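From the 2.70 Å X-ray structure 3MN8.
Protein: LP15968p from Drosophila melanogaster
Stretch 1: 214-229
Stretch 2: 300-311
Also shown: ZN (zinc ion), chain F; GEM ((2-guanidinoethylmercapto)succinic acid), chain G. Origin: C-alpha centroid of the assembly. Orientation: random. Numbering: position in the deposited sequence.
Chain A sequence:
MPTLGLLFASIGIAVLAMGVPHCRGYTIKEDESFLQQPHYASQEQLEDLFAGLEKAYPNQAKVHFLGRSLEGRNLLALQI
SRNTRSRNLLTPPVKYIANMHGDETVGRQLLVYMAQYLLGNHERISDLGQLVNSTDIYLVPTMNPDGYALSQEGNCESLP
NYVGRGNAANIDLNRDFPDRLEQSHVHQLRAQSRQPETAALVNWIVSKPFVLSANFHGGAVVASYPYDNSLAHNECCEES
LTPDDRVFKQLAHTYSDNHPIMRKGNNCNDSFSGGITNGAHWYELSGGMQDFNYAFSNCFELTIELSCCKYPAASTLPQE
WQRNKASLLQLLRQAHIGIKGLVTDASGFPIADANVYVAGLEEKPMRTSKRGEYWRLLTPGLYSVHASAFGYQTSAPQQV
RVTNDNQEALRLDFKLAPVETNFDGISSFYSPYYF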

ATOM      1  N   ALA A 214       0.741   1.147   0.061  1.00 33.73           N
ATOM      2  CA  ALA A 214       1.160   2.513   0.313  1.00 30.41           C
ATOM      3  C   ALA A 214      -0.069   3.388   0.369  1.00 21.12           C
ATOM      4  O   ALA A 214      -1.022   3.139  -0.366  1.00 24.65           O
ATOM      5  N   ASN A 215      -0.074   4.383   1.258  1.00 32.15           N
ATOM      6  CA  ASN A 215      -1.111   5.410   1.193  1.00 40.35           C
ATOM      7  C   ASN A 215      -0.548   6.848   1.125  1.00 45.93           C
ATOM      8  O   ASN A 215       0.486   7.173   1.729  1.00 33.21           O
ATOM      9  N   PHE A 216      -1.221   7.684   0.334  1.00 37.45           N
ATOM     10  CA  PHE A 216      -0.644   8.931  -0.107  1.00 16.66           C
ATOM     11  C   PHE A 216      -1.279  10.113   0.577  1.00 29.29           C
ATOM     12  O   PHE A 216      -2.497  10.185   0.743  1.00 28.03           O
ATOM     13  N   HIS A 217      -0.422  11.046   0.965  1.00 25.94           N
ATOM     14  CA  HIS A 217      -0.827  12.228   1.677  1.00 29.12           C
ATOM     15  C   HIS A 217      -0.139  13.424   1.046  1.00 33.00           C
ATOM     16  O   HIS A 217       0.725  13.269   0.187  1.00 29.30           O
ATOM     17  N   GLY A 218      -0.521  14.616   1.483  1.00 33.24           N
ATOM     18  CA  GLY A 218       0.098  15.828   0.994  1.00 36.01           C
ATOM     19  C   GLY A 218       0.433  16.696   2.179  1.00 41.65           C
ATOM     20  O   GLY A 218      -0.058  16.458   3.285  1.00 51.07           O
ATOM     21  N   GLY A 219       1.275  17.692   1.959  1.00 36.51           N
ATOM     22  CA  GLY A 219       1.661  18.588   3.028  1.00 36.67           C
ATOM     23  C   GLY A 219       3.165  18.628   3.078  1.00 53.73           C
ATOM     24  O   GLY A 219       3.776  19.603   3.527  1.00 61.87           O
ATOM     25  N   ALA A 220       3.773  17.557   2.590  1.00 41.67           N
ATOM     26  CA  ALA A 220       5.220  17.484   2.577  1.00 47.76           C
ATOM     27  C   ALA A 220       5.635  16.502   1.504  1.00 42.62           C
ATOM     28  O   ALA A 220       4.784  15.926   0.837  1.00 41.77           O
ATOM     29  N   VAL A 221       6.943  16.326   1.340  1.00 45.81           N
ATOM     30  CA  VAL A 221       7.489  15.437   0.324  1.00 42.40           C
ATOM     31  C   VAL A 221       8.474  14.463   0.962  1.00 48.03           C
ATOM     32  O   VAL A 221       9.645  14.800   1.164  1.00 51.13           O
ATOM     33  N   VAL A 222       8.007  13.254   1.273  1.00 45.46           N
ATOM     34  CA  VAL A 222       8.817  12.305   2.039  1.00 49.34           C
ATOM     35  C   VAL A 222       8.188  10.911   2.090  1.00 45.25           C
ATOM     36  O   VAL A 222       6.967  10.756   1.996  1.00 48.10           O
ATOM     37  N   ALA A 223       9.039   9.905   2.259  1.00 33.54           N
ATOM     38  CA  ALA A 223       8.607   8.527   2.367  1.00 37.46           C
ATOM     39  C   ALA A 223       8.703   8.074   3.832  1.00 46.20           C
ATOM     40  O   ALA A 223       9.808   7.936   4.387  1.00 28.00           O
ATOM     41  N   SER A 224       7.532   7.857   4.440  1.00 39.73           N
ATOM     42  CA  SER A 224       7.401   7.567   5.868  1.00 22.52           C
ATOM     43  C   SER A 224       6.946   6.137   6.108  1.00 29.27           C
ATOM     44  O   SER A 224       6.092   5.619   5.393  1.00 36.36           O
ATOM     45  N   TYR A 225       7.496   5.509   7.140  1.00 37.62           N
ATOM     46  CA  TYR A 225       7.237   4.099   7.419  1.00 27.62           C
ATOM     47  C   TYR A 225       7.030   3.914   8.905  1.00 31.10           C
ATOM     48  O   TYR A 225       7.384   4.799   9.690  1.00 42.04           O
ATOM     49  N   PRO A 226       6.466   2.764   9.300  1.00 23.64           N
ATOM     50  CA  PRO A 226       6.189   2.387  10.698  1.00 30.45           C
ATOM     51  C   PRO A 226       7.427   2.388  11.622  1.00 35.42           C
ATOM     52  O   PRO A 226       8.573   2.268  11.158  1.00 38.33           O
ATOM     53  N   TYR A 227       7.204   2.538  12.925  1.00 29.53           N
ATOM     54  CA  TYR A 227       5.894   2.812  13.484  1.00 24.78           C
ATOM     55  C   TYR A 227       5.675   4.321  13.559  1.00 32.03           C
ATOM     56  O   TYR A 227       6.636   5.106  13.505  1.00 25.61           O
ATOM     57  N   ASP A 228       4.408   4.714  13.705  1.00 39.25           N
ATOM     58  CA  ASP A 228       4.008   6.120  13.799  1.00 28.46           C
ATOM     59  C   ASP A 228       3.901   6.548  15.258  1.00 33.87           C
ATOM     60  O   ASP A 228       3.758   7.732  15.561  1.00 41.67           O
ATOM     61  N   ASN A 229       3.958   5.576  16.161  1.00 34.52           N
ATOM     62  CA  ASN A 229       3.855   5.872  17.590  1.00 46.29           C
ATOM     63  C   ASN A 229       4.619   4.872  18.468  1.00 45.47           C
ATOM     64  O   ASN A 229       5.193   3.900  17.961  1.00 32.79           O
ATOM     65  N   PHE A 300       2.723  -4.683   4.548  1.00 25.51           N
ATOM     66  CA  PHE A 300       3.725  -3.663   4.827  1.00 25.48           C
ATOM     67  C   PHE A 300       3.352  -2.350   4.125  1.00 28.12           C
ATOM     68  O   PHE A 300       3.683  -2.157   2.960  1.00 21.69           O
ATOM     69  N   GLU A 301       2.666  -1.451   4.827  1.00 31.29           N
ATOM     70  CA  GLU A 301       2.241  -0.183   4.234  1.00 18.25           C
ATOM     71  C   GLU A 301       3.204   0.964   4.530  1.00 28.36           C
ATOM     72  O   GLU A 301       3.625   1.168   5.672  1.00 33.33           O
ATOM     73  N   LEU A 302       3.546   1.720   3.492  1.00 36.00           N
ATOM     74  CA  LEU A 302       4.249   2.991   3.665  1.00 36.19           C
ATOM     75  C   LEU A 302       3.261   4.134   3.645  1.00 30.39           C
ATOM     76  O   LEU A 302       2.187   4.026   3.054  1.00 35.52           O
ATOM     77  N   THR A 303       3.638   5.239   4.281  1.00 35.48           N
ATOM     78  CA  THR A 303       2.908   6.496   4.152  1.00 41.05           C
ATOM     79  C   THR A 303       3.725   7.396   3.232  1.00 47.52           C
ATOM     80  O   THR A 303       4.892   7.672   3.503  1.00 45.09           O
ATOM     81  N   ILE A 304       3.128   7.855   2.139  1.00 53.73           N
ATOM     82  CA  ILE A 304       3.878   8.696   1.216  1.00 51.36           C
ATOM     83  C   ILE A 304       3.282  10.086   0.987  1.00 54.96           C
ATOM     84  O   ILE A 304       2.117  10.235   0.579  1.00 41.02           O
ATOM     85  N   GLU A 305       4.112  11.092   1.258  1.00 45.28           N
ATOM     86  CA  GLU A 305       3.736  12.490   1.109  1.00 42.02           C
ATOM     87  C   GLU A 305       4.220  12.973  -0.257  1.00 43.18           C
ATOM     88  O   GLU A 305       5.408  12.888  -0.564  1.00 52.71           O
ATOM     89  N   LEU A 306       3.306  13.488  -1.072  1.00 34.76           N
ATOM     90  CA  LEU A 306       3.621  13.784  -2.474  1.00 46.76           C
ATOM     91  C   LEU A 306       3.973  15.240  -2.768  1.00 48.53           C
ATOM     92  O   LEU A 306       4.900  15.517  -3.531  1.00 53.94           O
ATOM     93  N   SER A 307       3.237  16.169  -2.169  1.00 45.01           N
ATOM     94  CA  SER A 307       3.450  17.578  -2.455  1.00 35.95           C
ATOM     95  C   SER A 307       3.509  18.404  -1.185  1.00 49.08           C
ATOM     96  O   SER A 307       2.996  17.995  -0.137  1.00 58.18           O
ATOM     97  N   CYS A 308       4.156  19.561  -1.288  1.00 51.65           N
ATOM     98  CA  CYS A 308       4.137  20.556  -0.232  1.00 43.85           C
ATOM     99  C   CYS A 308       2.760  21.180  -0.170  1.00 48.19           C
ATOM    100  O   CYS A 308       2.212  21.406   0.910  1.00 50.30           O
ATOM    101  N   CYS A 309       2.202  21.464  -1.342  1.00 48.61           N
ATOM    102  CA  CYS A 309       0.828  21.949  -1.425  1.00 42.59           C
ATOM    103  C   CYS A 309      -0.191  20.798  -1.386  1.00 52.91           C
ATOM    104  O   CYS A 309      -0.223  19.933  -2.275  1.00 43.05           O
ATOM    105  N   LYS A 310      -1.021  20.792  -0.349  1.00 55.00           N
ATOM    106  CA  LYS A 310      -1.988  19.717  -0.162  1.00 51.76           C
ATOM    107  C   LYS A 310      -2.903  19.547  -1.375  1.00 50.17           C
ATOM    108  O   LYS A 310      -3.092  18.436  -1.874  1.00 54.01           O
ATOM    109  N   TYR A 311      -3.466  20.658  -1.845  1.00 56.23           N
ATOM    110  CA  TYR A 311      -4.406  20.649  -2.971  1.00 58.32           C
ATOM    111  C   TYR A 311      -3.949  21.598  -4.075  1.00 53.57           C
ATOM    112  O   TYR A 311      -4.441  22.718  -4.156  1.00 55.29           O
TER

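The strand 300-305 runs between two segments of stretch 1, parallel to 214-217 and antiparallel to 222-225; its side chains alternate between two faces of one sheet. Ala214, Phe216, Ala223, Leu302 and Ile304 share the apolar face. Here Ile304 (m, t) places CD1 4.0 Å from Ala214 CB, and the Phe216 ring (m) lies obliquely against its neighbours, with CD2 3.9 Å from Ile304 CB and 3.7 Å from Leu306 CD1. Leu302 (m, t) sets its CD2 3.6 Å from Tyr225 CB. Beyond the strands, Val221 (t) sets CG2 3.8 Å from Cys308 SG.

The other face carries Asn215, His217, Val222, Ser224, Thr303 and Glu305, and is largely polar. His217 (m) donates from NE2 to Asn215 OD1 (2.7 Å), which helps to fix the imidazole while ND1 binds zinc at 2.1 Å. His217 CD2 rests 3.4 Å from Thr303 CG2. Glu305 (m, m) packs its CG 3.8 Å from Val222 CG1 (p).

One water donates to both Thr303 OG1 (2.6 Å) and Asp228 OD2 (3.1 Å), bridging side chains too far apart to bond directly. The ligand GEM lies against this face: O13 binds zinc at 2.1 Å, S7 lies over one face of the His217 ring, and N4 of its guanidino end approaches Asp228 OD1 at 2.9 Å.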

ATOM      1  CB  ALA A 214       2.093   2.985  -0.776  1.00 27.24           C
ATOM      2  CB  ASN A 215      -2.252   5.203   2.220  1.00 34.85           C
ATOM      3  CG  ASN A 215      -1.887   5.634   3.612  1.00 33.73           C
ATOM      4  OD1 ASN A 215      -2.438   6.609   4.121  1.00 47.36           O
ATOM      5  ND2 ASN A 215      -0.972   4.907   4.253  1.00 32.58           N
ATOM      6  CB  PHE A 216      -0.756   9.046  -1.624  1.00 21.13           C
ATOM      7  CG  PHE A 216      -0.119   7.902  -2.343  1.00 34.21           C
ATOM      8  CD1 PHE A 216      -0.843   6.764  -2.650  1.00 35.52           C
ATOM      9  CD2 PHE A 216       1.224   7.945  -2.678  1.00 38.67           C
ATOM     10  CE1 PHE A 216      -0.241   5.700  -3.294  1.00 32.21           C
ATOM     11  CE2 PHE A 216       1.830   6.873  -3.322  1.00 32.64           C
ATOM     12  CZ  PHE A 216       1.100   5.757  -3.629  1.00 23.62           C
ATOM     13  CB  HIS A 217      -0.416  12.112   3.146  1.00 32.26           C
ATOM     14  CG  HIS A 217      -1.144  11.039   3.893  1.00 35.76           C
ATOM     15  ND1 HIS A 217      -2.161  11.311   4.780  1.00 29.25           N
ATOM     16  CD2 HIS A 217      -1.012   9.689   3.874  1.00 31.41           C
ATOM     17  CE1 HIS A 217      -2.619  10.181   5.286  1.00 33.34           C
ATOM     18  NE2 HIS A 217      -1.939   9.180   4.750  1.00 27.17           N
ATOM     19  CB  ALA A 220       5.748  17.064   3.950  1.00 48.05           C
ATOM     20  CB  VAL A 221       8.217  16.224  -0.772  1.00 37.22           C
ATOM     21  CG1 VAL A 221       8.399  15.345  -1.998  1.00 38.12           C
ATOM     22  CG2 VAL A 221       7.441  17.491  -1.132  1.00 38.65           C
ATOM     23  CB  VAL A 222       9.025  12.805   3.503  1.00 51.47           C
ATOM     24  CG1 VAL A 222       7.697  12.764   4.273  1.00 47.02           C
ATOM     25  CG2 VAL A 222      10.124  12.003   4.242  1.00 44.97           C
ATOM     26  CB  ALA A 223       9.461   7.652   1.461  1.00 33.33           C
ATOM     27  CB  SER A 224       6.389   8.528   6.506  1.00 37.89           C
ATOM     28  OG  SER A 224       6.266   8.334   7.910  1.00 55.16           O
ATOM     29  CB  TYR A 225       8.431   3.252   6.963  1.00 34.82           C
ATOM     30  CG  TYR A 225       9.768   3.749   7.477  1.00 25.62           C
ATOM     31  CD1 TYR A 225      10.449   4.773   6.831  1.00 33.54           C
ATOM     32  CD2 TYR A 225      10.345   3.194   8.599  1.00 28.00           C
ATOM     33  CE1 TYR A 225      11.673   5.228   7.292  1.00 42.89           C
ATOM     34  CE2 TYR A 225      11.570   3.641   9.070  1.00 45.74           C
ATOM     35  CZ  TYR A 225      12.230   4.658   8.412  1.00 51.00           C
ATOM     36  OH  TYR A 225      13.449   5.108   8.877  1.00 55.91           O
ATOM     37  CB  PRO A 226       5.630   0.960  10.571  1.00 37.39           C
ATOM     38  CG  PRO A 226       5.087   0.884   9.180  1.00 45.15           C
ATOM     39  CD  PRO A 226       5.976   1.761   8.340  1.00 32.11           C
ATOM     40  CB  TYR A 227       5.794   2.239  14.900  1.00 40.26           C
ATOM     41  CG  TYR A 227       5.763   0.736  15.010  1.00 37.00           C
ATOM     42  CD1 TYR A 227       4.686   0.001  14.516  1.00 20.61           C
ATOM     43  CD2 TYR A 227       6.788   0.054  15.657  1.00 36.61           C
ATOM     44  CE1 TYR A 227       4.642  -1.369  14.643  1.00 17.31           C
ATOM     45  CE2 TYR A 227       6.756  -1.315  15.782  1.00 35.01           C
ATOM     46  CZ  TYR A 227       5.679  -2.021  15.270  1.00 36.50           C
ATOM     47  OH  TYR A 227       5.643  -3.385  15.389  1.00 43.99           O
ATOM     48  CB  ASP A 228       2.659   6.347  13.099  1.00 37.29           C
ATOM     49  CG  ASP A 228       2.792   6.500  11.575  1.00 52.31           C
ATOM     50  OD1 ASP A 228       3.929   6.696  11.090  1.00 52.49           O
ATOM     51  OD2 ASP A 228       1.758   6.439  10.861  1.00 49.52           O
ATOM     52  CB  ASN A 229       2.385   5.979  18.023  1.00 34.38           C
ATOM     53  CG  ASN A 229       1.691   4.628  18.111  1.00 38.51           C
ATOM     54  OD1 ASN A 229       2.266   3.574  17.789  1.00 31.89           O
ATOM     55  ND2 ASN A 229       0.437   4.652  18.552  1.00 36.50           N
ATOM     56  CB  PHE A 300       5.100  -4.116   4.320  1.00 37.96           C
ATOM     57  CG  PHE A 300       5.712  -5.260   5.095  1.00 39.64           C
ATOM     58  CD1 PHE A 300       7.094  -5.408   5.140  1.00 29.90           C
ATOM     59  CD2 PHE A 300       4.921  -6.181   5.774  1.00 45.99           C
ATOM     60  CE1 PHE A 300       7.678  -6.458   5.845  1.00 37.70           C
ATOM     61  CE2 PHE A 300       5.497  -7.242   6.477  1.00 45.48           C
ATOM     62  CZ  PHE A 300       6.873  -7.383   6.509  1.00 37.10           C
ATOM     63  CB  GLU A 301       0.828   0.172   4.706  1.00 25.47           C
ATOM     64  CG  GLU A 301       0.307   1.512   4.213  1.00 31.88           C
ATOM     65  CD  GLU A 301      -1.202   1.652   4.385  1.00 41.78           C
ATOM     66  OE1 GLU A 301      -1.957   0.894   3.726  1.00 50.77           O
ATOM     67  OE2 GLU A 301      -1.643   2.518   5.177  1.00 42.47           O
ATOM     68  CB  LEU A 302       5.247   3.230   2.529  1.00 35.95           C
ATOM     69  CG  LEU A 302       6.464   2.319   2.434  1.00 38.60           C
ATOM     70  CD1 LEU A 302       7.393   2.853   1.355  1.00 34.05           C
ATOM     71  CD2 LEU A 302       7.172   2.237   3.776  1.00 31.27           C
ATOM     72  CB  THR A 303       2.725   7.219   5.516  1.00 48.44           C
ATOM     73  OG1 THR A 303       2.242   6.301   6.505  1.00 49.88           O
ATOM     74  CG2 THR A 303       1.744   8.382   5.393  1.00 39.13           C
ATOM     75  CB  ILE A 304       4.123   7.997  -0.116  1.00 38.14           C
ATOM     76  CG1 ILE A 304       4.981   6.761   0.109  1.00 34.67           C
ATOM     77  CG2 ILE A 304       4.822   8.948  -1.078  1.00 45.05           C
ATOM     78  CD1 ILE A 304       4.945   5.800  -1.034  1.00 49.19           C
ATOM     79  CB  GLU A 305       4.371  13.321   2.235  1.00 33.72           C
ATOM     80  CG  GLU A 305       3.994  12.887   3.664  1.00 27.76           C
ATOM     81  CD  GLU A 305       2.602  13.351   4.073  1.00 39.84           C
ATOM     82  OE1 GLU A 305       2.184  13.065   5.211  1.00 38.24           O
ATOM     83  OE2 GLU A 305       1.921  14.000   3.251  1.00 46.79           O
ATOM     84  CB  LEU A 306       2.480  13.331  -3.391  1.00 42.97           C
ATOM     85  CG  LEU A 306       2.230  11.833  -3.297  1.00 44.85           C
ATOM     86  CD1 LEU A 306       0.937  11.435  -3.972  1.00 46.79           C
ATOM     87  CD2 LEU A 306       3.401  11.088  -3.888  1.00 43.05           C
ATOM     88  CB  SER A 307       2.340  18.108  -3.355  1.00 39.86           C
ATOM     89  OG  SER A 307       1.065  17.730  -2.852  1.00 51.39           O
ATOM     90  CB  CYS A 308       5.185  21.637  -0.497  1.00 41.57           C
ATOM     91  SG  CYS A 308       6.866  21.095  -0.171  1.00 66.01           S
ATOM     92  CB  CYS A 309       0.635  22.777  -2.681  1.00 40.13           C
ATOM     93  SG  CYS A 309      -1.019  23.470  -2.797  1.00 74.45           S
ATOM     94  CB  LYS A 310      -2.815  19.960   1.103  1.00 53.98           C
ATOM     95  CG  LYS A 310      -2.005  19.922   2.381  1.00 53.55           C
ATOM     96  CD  LYS A 310      -2.880  20.092   3.626  1.00 49.34           C
ATOM     97  CE  LYS A 310      -2.209  19.432   4.854  1.00 55.89           C
ATOM     98  NZ  LYS A 310      -3.053  19.421   6.099  1.00 61.43           N
ATOM     99  CB  TYR A 311      -5.797  21.093  -2.502  1.00 55.22           C
ATOM    100  CG  TYR A 311      -6.954  20.604  -3.360  1.00 47.59           C
ATOM    101  CD1 TYR A 311      -8.204  20.362  -2.793  1.00 48.60           C
ATOM    102  CD2 TYR A 311      -6.802  20.371  -4.720  1.00 50.54           C
ATOM    103  CE1 TYR A 311      -9.272  19.910  -3.550  1.00 43.16           C
ATOM    104  CE2 TYR A 311      -7.867  19.904  -5.492  1.00 50.24           C
ATOM    105  CZ  TYR A 311      -9.099  19.681  -4.896  1.00 45.89           C
ATOM    106  OH  TYR A 311     -10.166  19.232  -5.642  1.00 42.89           O
TER
HETATM  107 ZN    ZN F 999      -2.620  13.354   5.180  1.00 42.65          ZN
HETATM  108  C8  GEM G 601       0.375  12.565   8.918  1.00 57.00           C
HETATM  109  S7  GEM G 601       0.559  10.898   8.350  1.00 57.42           S
HETATM  110  C6  GEM G 601       2.278  10.887   7.927  1.00 51.59           C
HETATM  111  C5  GEM G 601       3.194  11.343   9.060  1.00 34.21           C
HETATM  112  N3  GEM G 601       3.163  10.315  10.089  1.00 36.03           N
HETATM  113  C1  GEM G 601       3.680  10.391  11.311  1.00 43.13           C
HETATM  114  N4  GEM G 601       3.575   9.367  12.148  1.00 32.44           N
HETATM  115  N2  GEM G 601       4.302  11.498  11.703  1.00 48.23           N
HETATM  116  C9  GEM G 601      -0.985  12.673   9.554  1.00 64.36           C
HETATM  117  O14 GEM G 601      -1.747  11.683   9.488  1.00 32.86           O
HETATM  118  O15 GEM G 601      -1.303  13.734  10.132  1.00 65.33           O
HETATM  119  C10 GEM G 601       0.576  13.611   7.808  1.00 45.92           C
HETATM  120  C11 GEM G 601      -0.480  13.662   6.710  1.00 54.16           C
HETATM  121  O12 GEM G 601      -0.076  13.666   5.521  1.00 39.20           O
HETATM  122  O13 GEM G 601      -1.698  13.737   7.014  1.00 33.28           O
HETATM  123  O   HOH W   1       0.526   7.382   8.177  1.00 28.93           O